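Putative thioesterase yhdA (Lactococcus lactis subsp. lactis, PDB 3GEK) is of unproven function but belongs to the PaaI family of hotdog-fold thioesterases and probably hydrolyses acyl-CoA thioesters, perhaps 1,4-dihydroxy-2-naphthoyl-CoA. Local coordinates at residues A[87-98]-A[109-118]. The protein carries 7 engineered substitutions. Numbering follows the deposited sequence.
Sequences KKCEGFVNARGL and WEIKITDENE. Engineered in segment 87-98: Arg96 (natural residue Cys).
Asn94, Arg96 and Leu98 pair with Thr114, Lys112 and Glu110 through two backbone hydrogen bonds each, joining strands 92-98 and 109-115 into an antiparallel hairpin of the hotdog sheet. The tight side is the face of Val93, Ala95, Ile111 and Ile113, where Val93 CB meets Ile113 CG2 at 4.1 Å and Ala95 also packs on Leu55 of helix 49-68. Gly97 leaves room there for Trp109: a CB would crowd the indole, whose CE3 lies 3.4 Å from Leu98 C, while NE1 bonds to Ser64 of the helix.

The opposite face is polar and opens to solvent at Arg96 and Glu118, while Glu110 is buried against the second subunit, where its OE1 meets Lys112 and Gln123 of that chain. Arg96, an engineered residue replacing cysteine, stretches along the strand and grips Glu118 end-on, NH1 to OE1 at 2.9 Å and NH2 to OE2 at 3.2 Å, with guanidinium and carboxylate planes 41° apart. Asn94 CB lies against one guanidinium face, offset toward its rim, and Thr114 CG2 sits 3.3 Å from Asn94 OD1.

Past the strands, Glu116 folds back from the type I turn 115-118. Its CB lies over one face of the Phe92 ring, and the bend at chi2 (-82°) turns the carboxylate toward Lys87 and Phe92 N. OE1 takes a salt bridge from Lys87 NZ at 2.8 Å; OE2 accepts Phe92 N. Replacing Glu116 by alanine would probably leave Lys87 without this countercharge and Phe92 N without its acceptor. Lys87 NZ also donates to Glu90 O, 2.9 Å away. The Phe92 N-H points almost straight at Glu116 OE2 (173°), meeting it from above the carboxylate plane.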
loop_
_atom_site.group_PDB
_atom_site.type_symbol
_atom_site.label_atom_id
_atom_site.label_comp_id
_atom_site.label_asym_id
_atom_site.label_seq_id
_atom_site.Cartn_x
_atom_site.Cartn_y
_atom_site.Cartn_z
ATOM N N LYS A 87 -20.773 -1.427 1.622
ATOM C CA LYS A 87 -21.773 -1.205 0.591
ATOM C C LYS A 87 -22.625 -2.461 0.448
ATOM O O LYS A 87 -22.111 -3.533 0.122
ATOM C CB LYS A 87 -21.089 -0.838 -0.736
ATOM C CG LYS A 87 -21.984 -0.849 -1.987
ATOM C CD LYS A 87 -23.160 0.111 -1.899
ATOM C CE LYS A 87 -23.925 0.143 -3.214
ATOM N NZ LYS A 87 -25.344 0.570 -3.031
ATOM N N LYS A 88 -23.919 -2.327 0.720
ATOM C CA LYS A 88 -24.870 -3.399 0.454
ATOM C C LYS A 88 -24.868 -3.674 -1.045
ATOM O O LYS A 88 -24.894 -2.742 -1.856
ATOM C CB LYS A 88 -26.272 -3.017 0.930
ATOM C CG LYS A 88 -27.203 -4.204 1.096
ATOM C CD LYS A 88 -28.545 -3.793 1.675
ATOM C CE LYS A 88 -29.351 -5.007 2.119
ATOM N NZ LYS A 88 -30.010 -5.722 0.986
ATOM N N CYS A 89 -24.823 -4.950 -1.411
ATOM C CA CYS A 89 -24.643 -5.337 -2.807
ATOM C C CYS A 89 -25.933 -5.174 -3.616
ATOM O O CYS A 89 -26.630 -6.146 -3.899
ATOM C CB CYS A 89 -24.107 -6.766 -2.895
ATOM S SG CYS A 89 -23.346 -7.161 -4.473
ATOM N N GLU A 90 -26.234 -3.924 -3.970
ATOM C CA GLU A 90 -27.400 -3.555 -4.776
ATOM C C GLU A 90 -27.182 -2.165 -5.384
ATOM O O GLU A 90 -26.368 -1.388 -4.885
ATOM C CB GLU A 90 -28.680 -3.559 -3.926
ATOM C CG GLU A 90 -28.645 -2.582 -2.746
ATOM C CD GLU A 90 -29.882 -2.636 -1.862
ATOM O OE1 GLU A 90 -30.850 -3.379 -2.174
ATOM O OE2 GLU A 90 -29.877 -1.921 -0.835
ATOM N N GLY A 91 -27.921 -1.851 -6.444
ATOM C CA GLY A 91 -27.767 -0.572 -7.133
ATOM C C GLY A 91 -26.450 -0.504 -7.887
ATOM O O GLY A 91 -26.140 -1.389 -8.682
ATOM N N PHE A 92 -25.667 0.538 -7.621
ATOM C CA PHE A 92 -24.387 0.752 -8.309
ATOM C C PHE A 92 -23.398 1.555 -7.472
ATOM O O PHE A 92 -23.785 2.242 -6.521
ATOM C CB PHE A 92 -24.610 1.459 -9.655
ATOM C CG PHE A 92 -25.075 2.888 -9.525
ATOM C CD1 PHE A 92 -26.433 3.186 -9.419
ATOM C CD2 PHE A 92 -24.157 3.932 -9.502
ATOM C CE1 PHE A 92 -26.867 4.502 -9.291
ATOM C CE2 PHE A 92 -24.584 5.255 -9.372
ATOM C CZ PHE A 92 -25.938 5.540 -9.273
ATOM N N VAL A 93 -22.123 1.454 -7.845
ATOM C CA VAL A 93 -21.065 2.308 -7.312
ATOM C C VAL A 93 -20.383 3.105 -8.434
ATOM O O VAL A 93 -20.396 2.694 -9.601
ATOM C CB VAL A 93 -19.976 1.502 -6.547
ATOM C CG1 VAL A 93 -20.545 0.884 -5.260
ATOM C CG2 VAL A 93 -19.331 0.442 -7.448
ATOM N N ASN A 94 -19.785 4.234 -8.066
ATOM C CA ASN A 94 -18.959 5.018 -8.973
ATOM C C ASN A 94 -17.492 4.743 -8.724
ATOM O O ASN A 94 -17.077 4.569 -7.582
ATOM C CB ASN A 94 -19.210 6.512 -8.777
ATOM C CG ASN A 94 -20.656 6.878 -8.903
ATOM O OD1 ASN A 94 -21.343 7.101 -7.904
ATOM N ND2 ASN A 94 -21.142 6.936 -10.134
ATOM N N ALA A 95 -16.712 4.685 -9.797
ATOM C CA ALA A 95 -15.260 4.676 -9.687
ATOM C C ALA A 95 -14.739 5.885 -10.449
ATOM O O ALA A 95 -14.988 6.027 -11.651
ATOM C CB ALA A 95 -14.675 3.385 -10.240
ATOM N N ARG A 96 -14.050 6.771 -9.735
ATOM C CA ARG A 96 -13.525 8.000 -10.328
ATOM C C ARG A 96 -12.038 8.064 -10.053
ATOM O O ARG A 96 -11.592 7.786 -8.932
ATOM C CB ARG A 96 -14.215 9.240 -9.751
ATOM C CG ARG A 96 -15.710 9.301 -10.009
ATOM C CD ARG A 96 -16.255 10.663 -9.634
ATOM N NE ARG A 96 -17.691 10.780 -9.875
ATOM C CZ ARG A 96 -18.634 10.498 -8.977
ATOM N NH1 ARG A 96 -18.305 10.070 -7.766
ATOM N NH2 ARG A 96 -19.912 10.646 -9.296
ATOM N N GLY A 97 -11.279 8.412 -11.084
ATOM C CA GLY A 97 -9.832 8.413 -11.005
ATOM C C GLY A 97 -9.238 9.779 -11.257
ATOM O O GLY A 97 -9.788 10.574 -12.013
ATOM N N LEU A 98 -8.115 10.037 -10.598
ATOM C CA LEU A 98 -7.281 11.197 -10.857
ATOM C C LEU A 98 -5.861 10.708 -11.111
ATOM O O LEU A 98 -5.306 9.966 -10.304
ATOM C CB LEU A 98 -7.303 12.148 -9.654
ATOM C CG LEU A 98 -6.324 13.328 -9.641
ATOM C CD1 LEU A 98 -6.653 14.321 -10.747
ATOM C CD2 LEU A 98 -6.333 14.026 -8.287
ATOM N N TRP A 109 -2.587 6.287 -10.472
ATOM C CA TRP A 109 -3.977 6.752 -10.369
ATOM C C TRP A 109 -4.460 6.764 -8.933
ATOM O O TRP A 109 -4.230 5.810 -8.181
ATOM C CB TRP A 109 -4.917 5.854 -11.177
ATOM C CG TRP A 109 -4.798 6.003 -12.651
ATOM C CD1 TRP A 109 -4.061 5.227 -13.496
ATOM C CD2 TRP A 109 -5.447 6.986 -13.470
ATOM N NE1 TRP A 109 -4.213 5.663 -14.792
ATOM C CE2 TRP A 109 -5.054 6.743 -14.802
ATOM C CE3 TRP A 109 -6.326 8.045 -13.204
ATOM C CZ2 TRP A 109 -5.501 7.529 -15.873
ATOM C CZ3 TRP A 109 -6.775 8.824 -14.270
ATOM C CH2 TRP A 109 -6.362 8.556 -15.587
ATOM N N GLU A 110 -5.136 7.845 -8.561
ATOM C CA GLU A 110 -5.852 7.919 -7.299
ATOM C C GLU A 110 -7.335 7.708 -7.599
ATOM O O GLU A 110 -7.953 8.504 -8.319
ATOM C CB GLU A 110 -5.619 9.278 -6.650
ATOM C CG GLU A 110 -6.442 9.568 -5.405
ATOM C CD GLU A 110 -6.422 11.047 -5.064
ATOM O OE1 GLU A 110 -5.389 11.529 -4.544
ATOM O OE2 GLU A 110 -7.438 11.733 -5.334
ATOM N N ILE A 111 -7.894 6.631 -7.050
ATOM C CA ILE A 111 -9.245 6.199 -7.398
ATOM C C ILE A 111 -10.164 6.130 -6.178
ATOM O O ILE A 111 -9.869 5.454 -5.194
ATOM C CB ILE A 111 -9.223 4.836 -8.146
ATOM C CG1 ILE A 111 -8.446 4.967 -9.459
ATOM C CG2 ILE A 111 -10.647 4.315 -8.406
ATOM C CD1 ILE A 111 -7.878 3.659 -10.001
ATOM N N LYS A 112 -11.283 6.836 -6.256
ATOM C CA LYS A 112 -12.275 6.802 -5.198
ATOM C C LYS A 112 -13.493 5.996 -5.639
ATOM O O LYS A 112 -14.089 6.267 -6.679
ATOM C CB LYS A 112 -12.668 8.224 -4.778
ATOM C CG LYS A 112 -11.519 9.009 -4.144
ATOM C CD LYS A 112 -12.001 10.309 -3.516
ATOM C CE LYS A 112 -10.837 11.246 -3.203
ATOM N NZ LYS A 112 -10.136 11.710 -4.448
ATOM N N ILE A 113 -13.837 4.984 -4.849
ATOM C CA ILE A 113 -15.050 4.216 -5.083
ATOM C C ILE A 113 -16.120 4.681 -4.114
ATOM O O ILE A 113 -15.935 4.668 -2.897
ATOM C CB ILE A 113 -14.798 2.696 -5.008
ATOM C CG1 ILE A 113 -13.839 2.294 -6.147
ATOM C CG2 ILE A 113 -16.124 1.906 -5.085
ATOM C CD1 ILE A 113 -13.191 0.980 -5.960
ATOM N N THR A 114 -17.243 5.092 -4.685
ATOM C CA THR A 114 -18.251 5.840 -3.977
ATOM C C THR A 114 -19.621 5.215 -4.265
ATOM O O THR A 114 -19.829 4.646 -5.335
ATOM C CB THR A 114 -18.164 7.324 -4.428
ATOM O OG1 THR A 114 -18.181 8.196 -3.295
ATOM C CG2 THR A 114 -19.258 7.693 -5.397
ATOM N N ASP A 115 -20.549 5.290 -3.313
ATOM C CA ASP A 115 -21.892 4.781 -3.577
ATOM C C ASP A 115 -22.753 5.841 -4.274
ATOM O O ASP A 115 -22.275 6.934 -4.572
ATOM C CB ASP A 115 -22.551 4.188 -2.316
ATOM C CG ASP A 115 -22.954 5.239 -1.285
ATOM O OD1 ASP A 115 -22.905 6.457 -1.564
ATOM O OD2 ASP A 115 -23.341 4.824 -0.174
ATOM N N GLU A 116 -24.011 5.509 -4.542
ATOM C CA GLU A 116 -24.913 6.415 -5.256
ATOM C C GLU A 116 -25.211 7.726 -4.502
ATOM O O GLU A 116 -25.724 8.685 -5.089
ATOM C CB GLU A 116 -26.209 5.698 -5.684
ATOM C CG GLU A 116 -26.842 4.759 -4.656
ATOM C CD GLU A 116 -26.200 3.375 -4.634
ATOM O OE1 GLU A 116 -25.167 3.219 -3.959
ATOM O OE2 GLU A 116 -26.736 2.440 -5.273
ATOM N N ASN A 117 -24.870 7.766 -3.213
ATOM C CA ASN A 117 -25.032 8.968 -2.396
ATOM C C ASN A 117 -23.712 9.712 -2.195
ATOM O O ASN A 117 -23.624 10.622 -1.367
ATOM C CB ASN A 117 -25.648 8.616 -1.036
ATOM C CG ASN A 117 -27.068 8.107 -1.150
ATOM O OD1 ASN A 117 -27.961 8.803 -1.640
ATOM N ND2 ASN A 117 -27.288 6.883 -0.687
ATOM N N GLU A 118 -22.694 9.314 -2.958
ATOM C CA GLU A 118 -21.346 9.897 -2.907
ATOM C C GLU A 118 -20.570 9.610 -1.615
ATOM O O GLU A 118 -19.532 10.225 -1.361
ATOM C CB GLU A 118 -21.347 11.405 -3.236
ATOM C CG GLU A 118 -21.984 11.785 -4.583
ATOM C CD GLU A 118 -21.317 11.125 -5.790
ATOM O OE1 GLU A 118 -20.172 10.645 -5.668
ATOM O OE2 GLU A 118 -21.949 11.095 -6.870
HETATM O O HOH W 1 -23.692 8.725 -7.499
HETATM O O HOH W 2 -16.089 8.200 -6.887
#